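Local coordinates for CELL division inhibitor (Pyrococcus furiosus, PDB 1G3Q), which probably binds and hydrolyses ATP as a MinD-type ATPase of the cell division machinery, and is held here in complex with ADP and magnesium, at residues G2-I7 with S107-F112; L35-D40 with V57-V62; A121-D126 with M152-V157; A164-V169 with E231-L236. All coordinates share one frame; numbering follows the deposited sequence.

Contact 1 of 4, residues G2-I7 with S107-F112; sequences GRIISI and SLKDKF
Lys109 lays its extended side chain along the backbone of Gly2, its CG and CE passing Gly2 O at 3.4 and 3.3 Å. The torsion chi1 of -175° turns the chain beside its own carbonyl carbon, and from there it runs straight past the Gly2 carbonyl. A lysine suits the place because its methylenes can cover a peptide while the ammonium reaches further: NZ forms a salt bridge with Glu135. On the backbone side the fit is equally close, with Gly2 CA lying 3.2 Å from Lys109 O. Gly2 suits this spot twice over, since its phi is positive (65°) and its CA is free of any branch that would have to face the Lys109 carbonyl. A second carbonyl, Phe112 O, receives a weak, bent hydrogen bond from Gly2 N (2.9 Å, 124° at the hydrogen), and Gly2 CA makes a bent C-H...O contact with the same oxygen. Ile4 supplies the apolar part: its terminal CD1 meets Lys109 CB at 4.1 Å, the two side chains crossing at about a right angle. The Phe112 ring leads away from the contact and packs on Leu35, with Lys33 in a cation-pi contact. Between Gly2 and Ile4, Arg3 pairs through its backbone with Asp113 and Ile115, so the contact lies where strands 3-8 and 114-118 enter the mostly parallel sheet typical of P-loop NTPases.

Contact 2 of 4, residues L35-D40 with V57-V62; sequences LAVDGD and VTLHDV
Apolar contact between Leu59 and Val37 joins the first turn of helix 59-63 to the strand 34-38. Leu59 CD2 meets Val37 CG1 at 4.1 Å, the two side chains crossing at about a right angle, and a chi1 of 174° carries the leucine's branched end toward the strand. The same methyl packs against a polar atom, Asp38 O, at 3.4 Å, and lies near Gly39 CA. A long branched side chain suits this place because it can bridge from helix to strand, whereas the backbones stay apart, 7.7 Å between the CA atoms of Asp38 and Leu59.

Most of the hydrogen bonds lie within each segment and hold it in shape. Asp38 OD1 accepts from Asp40 N at 3.0 Å, forming an Asx turn that bends the chain after the strand and positions Asp40, a residue seen to bind magnesium in a structure of this protein, though not in this chain. On the helix side, Thr58 and Asp61 form a capping box: Thr58 N donates to the anti lone pair of Asp61 OD2 at 2.8 Å, while His60 N gives Thr58 OG1 a weak bond. His60 NE2 finds its partner just past Asp40, in Leu41 O.

Around this core, strand 81-84 lends Leu84 to both Val37 and Leu59, and helix 101-106 covers them with Ile105 and Leu101 respectively.

Contact 3 of 4, residues A121-D126 with M152-V157; sequences AGLQLD and MKVGIV
Leu123 packs against Val154 and Val157, joining the loop that follows strand 114-118 to helix 145-160 of the alpha-beta-alpha P-loop fold. In ATPases of this family the loop after that strand is usually a nucleotide-responsive switch region, and Gly122 here lies about 11 Å from the bound ADP.

The close part of the contact is wholly apolar. A single methyl, Leu123 CD2, touches both valines: Val154 CG2 at 4.1 Å and Val157 CG2 at 4.2 Å. The valines stand three residues apart, nearly one helical turn, and therefore offer neighbouring methyls on one face. In Val154 CG1 is anti to the backbone N (chi1 175°), which puts CG2 anti to the carbonyl carbon, where it meets Leu123; Val157 is set alike. Leu123 runs past Val154 in the opposite direction and meets Val157 at a slant. Leucine has the reach to span the distance from loop to helix, and the beta-branched valines give the helix a compact surface to receive it. Met128 of helix 125-131 packs on Leu123 and Val157, while Val154, the buried member, also packs on Met131.

The outer side is looser. Leu123 itself remains exposed, and Lys153 turns its extended chain away from the loop, as suits a charged group at the solvent edge.

Gly122 has backbone angles (phi 97°, psi -167°) that call for glycine, since a CB would jam against the preceding carbonyl O. Its carbonyl oxygen is buried by the contact without a polar partner, the nearest atom of segment 152-157 being Val154 CG2, 4.5 Å from Gly122 O.

Contact 4 of 4, residues A164-V169 with E231-L236; sequences AILGFV and EEIEKL
Leu166 has the largest area covered here; it faces Ile233, on the last turn of helix 221-235, and Leu236 just beyond it. Its CB meets Leu236 CD1 at 4.1 Å, and that same methyl lies 3.8 Å from Leu166 O, so Leu236 covers both side chain and backbone. Further out, Leu166 CD1 meets Ile233 CD1 at 4.2 Å. A chi1 of -60° sets the CG of Leu166 beside the backbone N, so the side chain runs across the helix face and brings CD1 to Ile233.

Leu166 and Gly167 interrupt the regular strand: Leu166 has nearly helical backbone angles, and Gly167 takes a phi of 146° that suits glycine. The C-terminal helix packs on one side of the alpha-beta-alpha sandwich, against strand 164-173. Ile5 of strand 3-8 touches both Leu166 and Ile233, and Leu194 of strand 193-198 touches Leu166 and Leu236.

Ile233, the least covered of the three, is buried and offers its delta methyl to Leu166. Leu236, just past the helix, remains exposed outside the contact.

In the fold
All the contacts are built on the alpha-beta-alpha sandwich, and contacts 1, 2 and 4 reach its common sheet. Contact 2 is nested in the chain loop closed by contact 1, and they touch where Leu35 CD2 meets Leu108 CD1 at 3.6 Å. Contacts 1 and 4 are joined by a probable hydrogen bond from Arg3 NH1 to Ile233 O at 2.9 Å, and contacts 3 and 4 by Gly155 O against Ile165 CD1 at 3.7 Å. Contact 2 lies closest to the nucleotide site: the side chain of Asp38 is about 6 Å from magnesium and 8 Å from ADP. Contact 4 lies away from the annotated sites, its centre 24 Å from that of contact 2.

Contact 1 of 4, residues G2-I7 with S107-F112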
loop_
_atom_site.group_PDB
_atom_site.type_symbol
_atom_site.label_atom_id
_atom_site.label_comp_id
_atom_site.label_asym_id
_atom_site.label_seq_id
_atom_site.Cartn_x
_atom_site.Cartn_y
_atom_site.Cartn_z
ATOM N N GLY A 2 7.447 -4.038 -13.992
ATOM C CA GLY A 2 6.027 -4.330 -13.992
ATOM C C GLY A 2 5.544 -5.216 -12.859
ATOM O O GLY A 2 4.704 -6.088 -13.079
ATOM N N ARG A 3 6.066 -5.012 -11.654
ATOM C CA ARG A 3 5.641 -5.804 -10.502
ATOM C C ARG A 3 4.452 -5.139 -9.814
ATOM O O ARG A 3 4.558 -4.012 -9.319
ATOM C CB ARG A 3 6.782 -5.959 -9.492
ATOM C CG ARG A 3 7.936 -6.826 -9.972
ATOM C CD ARG A 3 9.068 -6.845 -8.955
ATOM N NE ARG A 3 8.676 -7.449 -7.683
ATOM C CZ ARG A 3 9.437 -7.439 -6.593
ATOM N NH1 ARG A 3 10.625 -6.856 -6.622
ATOM N NH2 ARG A 3 9.014 -8.007 -5.473
ATOM N N ILE A 4 3.322 -5.837 -9.781
ATOM C CA ILE A 4 2.122 -5.301 -9.149
ATOM C C ILE A 4 1.980 -5.918 -7.763
ATOM O O ILE A 4 1.717 -7.115 -7.617
ATOM C CB ILE A 4 0.873 -5.592 -10.003
ATOM C CG1 ILE A 4 1.125 -5.135 -11.445
ATOM C CG2 ILE A 4 -0.340 -4.845 -9.435
ATOM C CD1 ILE A 4 -0.076 -5.299 -12.375
ATOM N N ILE A 5 2.163 -5.086 -6.745
ATOM C CA ILE A 5 2.106 -5.536 -5.366
ATOM C C ILE A 5 0.937 -4.957 -4.575
ATOM O O ILE A 5 0.790 -3.736 -4.464
ATOM C CB ILE A 5 3.407 -5.158 -4.633
ATOM C CG1 ILE A 5 4.619 -5.651 -5.435
ATOM C CG2 ILE A 5 3.399 -5.741 -3.233
ATOM C CD1 ILE A 5 5.965 -5.252 -4.829
ATOM N N SER A 6 0.111 -5.837 -4.019
ATOM C CA SER A 6 -1.025 -5.402 -3.218
ATOM C C SER A 6 -0.586 -5.240 -1.764
ATOM O O SER A 6 -0.003 -6.154 -1.177
ATOM C CB SER A 6 -2.164 -6.424 -3.302
ATOM O OG SER A 6 -2.640 -6.549 -4.632
ATOM N N ILE A 7 -0.855 -4.067 -1.196
ATOM C CA ILE A 7 -0.507 -3.771 0.193
ATOM C C ILE A 7 -1.793 -4.074 0.947
ATOM O O ILE A 7 -2.765 -3.331 0.841
ATOM C CB ILE A 7 -0.131 -2.284 0.366
ATOM C CG1 ILE A 7 0.923 -1.891 -0.675
ATOM C CG2 ILE A 7 0.396 -2.034 1.773
ATOM C CD1 ILE A 7 2.185 -2.739 -0.639
ATOM N N SER A 107 -3.580 -3.227 -16.758
ATOM C CA SER A 107 -3.330 -2.629 -18.066
ATOM C C SER A 107 -2.179 -1.620 -18.013
ATOM O O SER A 107 -1.704 -1.157 -19.047
ATOM C CB SER A 107 -4.584 -1.917 -18.578
ATOM O OG SER A 107 -4.828 -0.728 -17.839
ATOM N N LEU A 108 -1.736 -1.282 -16.805
ATOM C CA LEU A 108 -0.652 -0.319 -16.619
ATOM C C LEU A 108 0.679 -1.006 -16.321
ATOM O O LEU A 108 1.712 -0.349 -16.189
ATOM C CB LEU A 108 -0.993 0.621 -15.461
ATOM C CG LEU A 108 -2.231 1.504 -15.634
ATOM C CD1 LEU A 108 -2.633 2.095 -14.294
ATOM C CD2 LEU A 108 -1.936 2.597 -16.652
ATOM N N LYS A 109 0.637 -2.330 -16.220
ATOM C CA LYS A 109 1.809 -3.134 -15.902
ATOM C C LYS A 109 3.082 -2.806 -16.675
ATOM O O LYS A 109 4.171 -2.797 -16.101
ATOM C CB LYS A 109 1.477 -4.617 -16.091
ATOM C CG LYS A 109 2.593 -5.559 -15.675
ATOM C CD LYS A 109 2.205 -7.015 -15.888
ATOM C CE LYS A 109 3.307 -7.948 -15.408
ATOM N NZ LYS A 109 2.948 -9.383 -15.615
ATOM N N ASP A 110 2.948 -2.535 -17.970
ATOM C CA ASP A 110 4.100 -2.249 -18.817
ATOM C C ASP A 110 4.705 -0.851 -18.708
ATOM O O ASP A 110 5.749 -0.584 -19.308
ATOM C CB ASP A 110 3.734 -2.511 -20.279
ATOM C CG ASP A 110 2.533 -1.705 -20.731
ATOM O OD1 ASP A 110 1.420 -1.935 -20.199
ATOM O OD2 ASP A 110 2.696 -0.838 -21.616
ATOM N N LYS A 111 4.070 0.041 -17.955
ATOM C CA LYS A 111 4.575 1.405 -17.832
ATOM C C LYS A 111 5.298 1.726 -16.527
ATOM O O LYS A 111 5.785 2.841 -16.351
ATOM C CB LYS A 111 3.427 2.400 -18.025
ATOM C CG LYS A 111 2.759 2.304 -19.386
ATOM C CD LYS A 111 1.700 3.380 -19.576
ATOM C CE LYS A 111 1.105 3.311 -20.977
ATOM N NZ LYS A 111 0.136 4.417 -21.226
ATOM N N PHE A 112 5.372 0.760 -15.616
ATOM C CA PHE A 112 6.021 0.990 -14.325
ATOM C C PHE A 112 6.834 -0.206 -13.856
ATOM O O PHE A 112 6.575 -1.337 -14.260
ATOM C CB PHE A 112 4.961 1.304 -13.261
ATOM C CG PHE A 112 4.158 2.537 -13.551
ATOM C CD1 PHE A 112 4.630 3.793 -13.181
ATOM C CD2 PHE A 112 2.954 2.448 -14.241
ATOM C CE1 PHE A 112 3.915 4.943 -13.497
ATOM C CE2 PHE A 112 2.229 3.595 -14.565
ATOM C CZ PHE A 112 2.713 4.845 -14.193
#

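Contact 2 of 4, residues L35-D40 with V57-V62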
loop_
_atom_site.group_PDB
_atom_site.type_symbol
_atom_site.label_atom_id
_atom_site.label_comp_id
_atom_site.label_asym_id
_atom_site.label_seq_id
_atom_site.Cartn_x
_atom_site.Cartn_y
_atom_site.Cartn_z
ATOM N N LEU A 35 4.124 3.515 -9.410
ATOM C CA LEU A 35 2.759 4.017 -9.519
ATOM C C LEU A 35 2.071 3.605 -8.222
ATOM O O LEU A 35 1.909 2.411 -7.947
ATOM C CB LEU A 35 1.995 3.400 -10.696
ATOM C CG LEU A 35 0.524 3.857 -10.712
ATOM C CD1 LEU A 35 0.456 5.368 -10.955
ATOM C CD2 LEU A 35 -0.261 3.113 -11.782
ATOM N N ALA A 36 1.699 4.589 -7.412
ATOM C CA ALA A 36 1.009 4.318 -6.157
ATOM C C ALA A 36 -0.480 4.390 -6.481
ATOM O O ALA A 36 -0.977 5.429 -6.909
ATOM C CB ALA A 36 1.385 5.367 -5.113
ATOM N N VAL A 37 -1.184 3.281 -6.282
ATOM C CA VAL A 37 -2.606 3.213 -6.592
ATOM C C VAL A 37 -3.487 3.215 -5.342
ATOM O O VAL A 37 -3.282 2.421 -4.427
ATOM C CB VAL A 37 -2.917 1.937 -7.411
ATOM C CG1 VAL A 37 -4.403 1.858 -7.729
ATOM C CG2 VAL A 37 -2.097 1.934 -8.704
ATOM N N ASP A 38 -4.466 4.113 -5.307
ATOM C CA ASP A 38 -5.368 4.169 -4.166
ATOM C C ASP A 38 -6.568 3.272 -4.434
ATOM O O ASP A 38 -7.567 3.708 -5.009
ATOM C CB ASP A 38 -5.862 5.595 -3.909
ATOM C CG ASP A 38 -6.555 5.725 -2.566
ATOM O OD1 ASP A 38 -6.952 4.679 -2.002
ATOM O OD2 ASP A 38 -6.706 6.859 -2.068
ATOM N N GLY A 39 -6.462 2.014 -4.021
ATOM C CA GLY A 39 -7.553 1.079 -4.220
ATOM C C GLY A 39 -8.537 1.064 -3.060
ATOM O O GLY A 39 -9.417 0.201 -2.999
ATOM N N ASP A 40 -8.385 2.002 -2.128
ATOM C CA ASP A 40 -9.292 2.077 -0.986
ATOM C C ASP A 40 -10.418 3.016 -1.400
ATOM O O ASP A 40 -10.470 4.182 -1.000
ATOM C CB ASP A 40 -8.573 2.626 0.248
ATOM C CG ASP A 40 -9.218 2.165 1.536
ATOM O OD1 ASP A 40 -10.457 2.018 1.541
ATOM O OD2 ASP A 40 -8.497 1.954 2.539
ATOM N N VAL A 57 -9.406 14.134 -12.010
ATOM C CA VAL A 57 -9.746 12.813 -12.529
ATOM C C VAL A 57 -9.140 11.754 -11.621
ATOM O O VAL A 57 -7.953 11.807 -11.304
ATOM C CB VAL A 57 -9.202 12.620 -13.961
ATOM C CG1 VAL A 57 -9.712 11.307 -14.532
ATOM C CG2 VAL A 57 -9.628 13.790 -14.841
ATOM N N THR A 58 -9.959 10.789 -11.212
ATOM C CA THR A 58 -9.500 9.747 -10.305
ATOM C C THR A 58 -9.812 8.340 -10.790
ATOM O O THR A 58 -10.478 8.141 -11.805
ATOM C CB THR A 58 -10.164 9.897 -8.923
ATOM O OG1 THR A 58 -11.584 9.788 -9.078
ATOM C CG2 THR A 58 -9.834 11.252 -8.300
ATOM N N LEU A 59 -9.329 7.364 -10.033
ATOM C CA LEU A 59 -9.572 5.964 -10.341
ATOM C C LEU A 59 -11.086 5.730 -10.342
ATOM O O LEU A 59 -11.600 4.916 -11.107
ATOM C CB LEU A 59 -8.897 5.079 -9.287
ATOM C CG LEU A 59 -9.137 3.565 -9.333
ATOM C CD1 LEU A 59 -8.778 3.017 -10.703
ATOM C CD2 LEU A 59 -8.307 2.895 -8.248
ATOM N N HIS A 60 -11.800 6.462 -9.489
ATOM C CA HIS A 60 -13.252 6.316 -9.405
ATOM C C HIS A 60 -13.921 6.671 -10.730
ATOM O O HIS A 60 -14.897 6.031 -11.133
ATOM C CB HIS A 60 -13.814 7.188 -8.276
ATOM C CG HIS A 60 -13.410 6.731 -6.907
ATOM N ND1 HIS A 60 -12.116 6.825 -6.442
ATOM C CD2 HIS A 60 -14.129 6.167 -5.909
ATOM C CE1 HIS A 60 -12.057 6.339 -5.215
ATOM N NE2 HIS A 60 -13.264 5.934 -4.868
ATOM N N ASP A 61 -13.394 7.690 -11.402
ATOM C CA ASP A 61 -13.925 8.109 -12.696
ATOM C C ASP A 61 -13.695 6.990 -13.702
ATOM O O ASP A 61 -14.567 6.672 -14.514
ATOM C CB ASP A 61 -13.222 9.381 -13.178
ATOM C CG ASP A 61 -13.607 10.601 -12.371
ATOM O OD1 ASP A 61 -14.800 10.966 -12.387
ATOM O OD2 ASP A 61 -12.720 11.196 -11.724
ATOM N N VAL A 62 -12.511 6.394 -13.636
ATOM C CA VAL A 62 -12.141 5.303 -14.529
ATOM C C VAL A 62 -13.054 4.100 -14.297
ATOM O O VAL A 62 -13.592 3.522 -15.249
ATOM C CB VAL A 62 -10.669 4.873 -14.293
ATOM C CG1 VAL A 62 -10.285 3.756 -15.251
ATOM C CG2 VAL A 62 -9.737 6.075 -14.472
#

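Contact 3 of 4, residues A121-D126 with M152-V157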
loop_
_atom_site.group_PDB
_atom_site.type_symbol
_atom_site.label_atom_id
_atom_site.label_comp_id
_atom_site.label_asym_id
_atom_site.label_seq_id
_atom_site.Cartn_x
_atom_site.Cartn_y
_atom_site.Cartn_z
ATOM N N ALA A 121 -8.912 -2.848 4.029
ATOM C CA ALA A 121 -8.716 -4.107 4.736
ATOM C C ALA A 121 -9.922 -5.031 4.611
ATOM O O ALA A 121 -10.996 -4.618 4.180
ATOM C CB ALA A 121 -8.432 -3.832 6.202
ATOM N N GLY A 122 -9.728 -6.294 4.975
ATOM C CA GLY A 122 -10.829 -7.238 4.943
ATOM C C GLY A 122 -10.962 -8.137 3.733
ATOM O O GLY A 122 -10.055 -8.250 2.904
ATOM N N LEU A 123 -12.126 -8.772 3.636
ATOM C CA LEU A 123 -12.408 -9.699 2.556
ATOM C C LEU A 123 -13.701 -9.392 1.809
ATOM O O LEU A 123 -14.179 -10.220 1.034
ATOM C CB LEU A 123 -12.460 -11.123 3.115
ATOM C CG LEU A 123 -11.176 -11.610 3.795
ATOM C CD1 LEU A 123 -11.468 -12.876 4.580
ATOM C CD2 LEU A 123 -10.092 -11.854 2.748
ATOM N N GLN A 124 -14.274 -8.212 2.035
ATOM C CA GLN A 124 -15.501 -7.853 1.335
ATOM C C GLN A 124 -15.176 -7.480 -0.114
ATOM O O GLN A 124 -14.010 -7.498 -0.512
ATOM C CB GLN A 124 -16.223 -6.712 2.057
ATOM C CG GLN A 124 -16.743 -7.111 3.440
ATOM C CD GLN A 124 -17.516 -8.429 3.424
ATOM O OE1 GLN A 124 -18.482 -8.588 2.678
ATOM N NE2 GLN A 124 -17.091 -9.375 4.251
ATOM N N LEU A 125 -16.199 -7.144 -0.895
ATOM C CA LEU A 125 -16.019 -6.833 -2.313
ATOM C C LEU A 125 -14.910 -5.852 -2.686
ATOM O O LEU A 125 -14.013 -6.194 -3.460
ATOM C CB LEU A 125 -17.341 -6.353 -2.925
ATOM C CG LEU A 125 -17.325 -6.141 -4.444
ATOM C CD1 LEU A 125 -16.916 -7.433 -5.148
ATOM C CD2 LEU A 125 -18.698 -5.683 -4.911
ATOM N N ASP A 126 -14.972 -4.630 -2.163
ATOM C CA ASP A 126 -13.952 -3.636 -2.482
ATOM C C ASP A 126 -12.553 -4.148 -2.147
ATOM O O ASP A 126 -11.629 -4.012 -2.948
ATOM C CB ASP A 126 -14.218 -2.328 -1.726
ATOM C CG ASP A 126 -15.376 -1.542 -2.309
ATOM O OD1 ASP A 126 -16.065 -2.064 -3.213
ATOM O OD2 ASP A 126 -15.601 -0.396 -1.861
ATOM N N MET A 152 -3.169 -13.006 8.494
ATOM C CA MET A 152 -2.704 -14.305 8.030
ATOM C C MET A 152 -3.771 -14.906 7.125
ATOM O O MET A 152 -3.475 -15.405 6.041
ATOM C CB MET A 152 -2.471 -15.229 9.221
ATOM C CG MET A 152 -1.962 -16.608 8.857
ATOM S SD MET A 152 -2.094 -17.719 10.269
ATOM C CE MET A 152 -1.298 -16.717 11.548
ATOM N N LYS A 153 -5.019 -14.847 7.583
ATOM C CA LYS A 153 -6.142 -15.379 6.823
ATOM C C LYS A 153 -6.232 -14.733 5.445
ATOM O O LYS A 153 -6.504 -15.409 4.452
ATOM C CB LYS A 153 -7.450 -15.159 7.587
ATOM C CG LYS A 153 -7.561 -15.976 8.868
ATOM C CD LYS A 153 -8.910 -15.765 9.538
ATOM C CE LYS A 153 -9.048 -16.618 10.788
ATOM N NZ LYS A 153 -10.359 -16.385 11.459
ATOM N N VAL A 154 -6.011 -13.424 5.387
ATOM C CA VAL A 154 -6.059 -12.717 4.117
ATOM C C VAL A 154 -4.958 -13.264 3.215
ATOM O O VAL A 154 -5.181 -13.519 2.035
ATOM C CB VAL A 154 -5.855 -11.195 4.310
ATOM C CG1 VAL A 154 -5.798 -10.503 2.958
ATOM C CG2 VAL A 154 -6.992 -10.625 5.147
ATOM N N GLY A 155 -3.772 -13.449 3.787
ATOM C CA GLY A 155 -2.655 -13.974 3.024
ATOM C C GLY A 155 -2.967 -15.337 2.436
ATOM O O GLY A 155 -2.641 -15.618 1.280
ATOM N N ILE A 156 -3.603 -16.188 3.235
ATOM C CA ILE A 156 -3.965 -17.525 2.782
ATOM C C ILE A 156 -4.934 -17.419 1.609
ATOM O O ILE A 156 -4.792 -18.122 0.609
ATOM C CB ILE A 156 -4.619 -18.338 3.920
ATOM C CG1 ILE A 156 -3.639 -18.457 5.090
ATOM C CG2 ILE A 156 -5.016 -19.722 3.420
ATOM C CD1 ILE A 156 -4.174 -19.233 6.275
ATOM N N VAL A 157 -5.912 -16.526 1.727
ATOM C CA VAL A 157 -6.889 -16.332 0.663
ATOM C C VAL A 157 -6.192 -15.884 -0.617
ATOM O O VAL A 157 -6.411 -16.452 -1.687
ATOM C CB VAL A 157 -7.948 -15.275 1.050
ATOM C CG1 VAL A 157 -8.819 -14.946 -0.152
ATOM C CG2 VAL A 157 -8.809 -15.795 2.196
#

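Contact 4 of 4, residues A164-V169 with E231-L236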
loop_
_atom_site.group_PDB
_atom_site.type_symbol
_atom_site.label_atom_id
_atom_site.label_comp_id
_atom_site.label_asym_id
_atom_site.label_seq_id
_atom_site.Cartn_x
_atom_site.Cartn_y
_atom_site.Cartn_z
ATOM N N ALA A 164 1.582 -14.205 -5.256
ATOM C CA ALA A 164 2.826 -14.566 -4.593
ATOM C C ALA A 164 2.912 -13.729 -3.323
ATOM O O ALA A 164 2.919 -12.494 -3.384
ATOM C CB ALA A 164 4.011 -14.263 -5.502
ATOM N N ILE A 165 2.960 -14.392 -2.172
ATOM C CA ILE A 165 3.033 -13.687 -0.901
ATOM C C ILE A 165 4.490 -13.402 -0.559
ATOM O O ILE A 165 5.240 -14.299 -0.167
ATOM C CB ILE A 165 2.402 -14.512 0.237
ATOM C CG1 ILE A 165 1.063 -15.100 -0.222
ATOM C CG2 ILE A 165 2.207 -13.631 1.463
ATOM C CD1 ILE A 165 0.050 -14.070 -0.714
ATOM N N LEU A 166 4.882 -12.142 -0.713
ATOM C CA LEU A 166 6.249 -11.709 -0.449
ATOM C C LEU A 166 6.650 -11.874 1.007
ATOM O O LEU A 166 7.793 -12.219 1.314
ATOM C CB LEU A 166 6.410 -10.240 -0.844
ATOM C CG LEU A 166 6.146 -9.875 -2.303
ATOM C CD1 LEU A 166 6.255 -8.366 -2.479
ATOM C CD2 LEU A 166 7.146 -10.588 -3.195
ATOM N N GLY A 167 5.702 -11.617 1.901
ATOM C CA GLY A 167 5.968 -11.715 3.323
ATOM C C GLY A 167 5.146 -10.660 4.035
ATOM O O GLY A 167 4.150 -10.186 3.486
ATOM N N PHE A 168 5.551 -10.276 5.241
ATOM C CA PHE A 168 4.795 -9.274 5.974
ATOM C C PHE A 168 5.646 -8.199 6.638
ATOM O O PHE A 168 6.856 -8.356 6.819
ATOM C CB PHE A 168 3.901 -9.951 7.023
ATOM C CG PHE A 168 4.630 -10.398 8.267
ATOM C CD1 PHE A 168 4.517 -9.675 9.451
ATOM C CD2 PHE A 168 5.406 -11.556 8.263
ATOM C CE1 PHE A 168 5.161 -10.095 10.616
ATOM C CE2 PHE A 168 6.056 -11.986 9.422
ATOM C CZ PHE A 168 5.933 -11.255 10.600
ATOM N N VAL A 169 4.987 -7.098 6.980
ATOM C CA VAL A 169 5.625 -5.974 7.645
ATOM C C VAL A 169 4.983 -5.849 9.018
ATOM O O VAL A 169 3.756 -5.834 9.136
ATOM C CB VAL A 169 5.390 -4.650 6.876
ATOM C CG1 VAL A 169 5.960 -3.476 7.667
ATOM C CG2 VAL A 169 6.033 -4.725 5.496
ATOM N N GLU A 231 14.707 -1.997 0.045
ATOM C CA GLU A 231 15.843 -2.811 -0.368
ATOM C C GLU A 231 15.400 -4.273 -0.441
ATOM O O GLU A 231 15.664 -4.962 -1.425
ATOM C CB GLU A 231 16.988 -2.664 0.636
ATOM C CG GLU A 231 18.325 -3.192 0.138
ATOM C CD GLU A 231 19.386 -3.213 1.223
ATOM O OE1 GLU A 231 19.424 -2.262 2.037
ATOM O OE2 GLU A 231 20.186 -4.173 1.258
ATOM N N GLU A 232 14.714 -4.735 0.603
ATOM C CA GLU A 232 14.232 -6.113 0.655
ATOM C C GLU A 232 13.261 -6.439 -0.475
ATOM O O GLU A 232 13.358 -7.497 -1.099
ATOM C CB GLU A 232 13.551 -6.392 1.998
ATOM C CG GLU A 232 14.495 -6.486 3.182
ATOM C CD GLU A 232 15.568 -7.547 2.990
ATOM O OE1 GLU A 232 15.232 -8.659 2.523
ATOM O OE2 GLU A 232 16.744 -7.270 3.315
ATOM N N ILE A 233 12.316 -5.537 -0.728
ATOM C CA ILE A 233 11.333 -5.737 -1.788
ATOM C C ILE A 233 12.032 -5.974 -3.124
ATOM O O ILE A 233 11.635 -6.851 -3.895
ATOM C CB ILE A 233 10.393 -4.510 -1.921
ATOM C CG1 ILE A 233 9.523 -4.380 -0.668
ATOM C CG2 ILE A 233 9.531 -4.636 -3.167
ATOM C CD1 ILE A 233 8.648 -5.585 -0.398
ATOM N N GLU A 234 13.075 -5.196 -3.396
ATOM C CA GLU A 234 13.814 -5.341 -4.643
ATOM C C GLU A 234 14.505 -6.696 -4.732
ATOM O O GLU A 234 14.554 -7.306 -5.800
ATOM C CB GLU A 234 14.863 -4.236 -4.781
ATOM C CG GLU A 234 14.293 -2.835 -4.873
ATOM C CD GLU A 234 15.325 -1.835 -5.357
ATOM O OE1 GLU A 234 16.430 -1.799 -4.779
ATOM O OE2 GLU A 234 15.034 -1.088 -6.315
ATOM N N LYS A 235 15.038 -7.163 -3.607
ATOM C CA LYS A 235 15.733 -8.447 -3.558
ATOM C C LYS A 235 14.824 -9.633 -3.869
ATOM O O LYS A 235 15.262 -10.625 -4.457
ATOM C CB LYS A 235 16.364 -8.656 -2.181
ATOM C CG LYS A 235 17.564 -7.777 -1.892
ATOM C CD LYS A 235 18.149 -8.108 -0.526
ATOM C CE LYS A 235 19.425 -7.325 -0.260
ATOM N NZ LYS A 235 19.990 -7.635 1.085
ATOM N N LEU A 236 13.561 -9.530 -3.468
ATOM C CA LEU A 236 12.601 -10.602 -3.693
ATOM C C LEU A 236 12.111 -10.669 -5.132
ATOM O O LEU A 236 11.245 -11.481 -5.460
ATOM C CB LEU A 236 11.408 -10.442 -2.751
ATOM C CG LEU A 236 11.742 -10.501 -1.261
ATOM C CD1 LEU A 236 10.483 -10.251 -0.450
ATOM C CD2 LEU A 236 12.347 -11.856 -0.919
#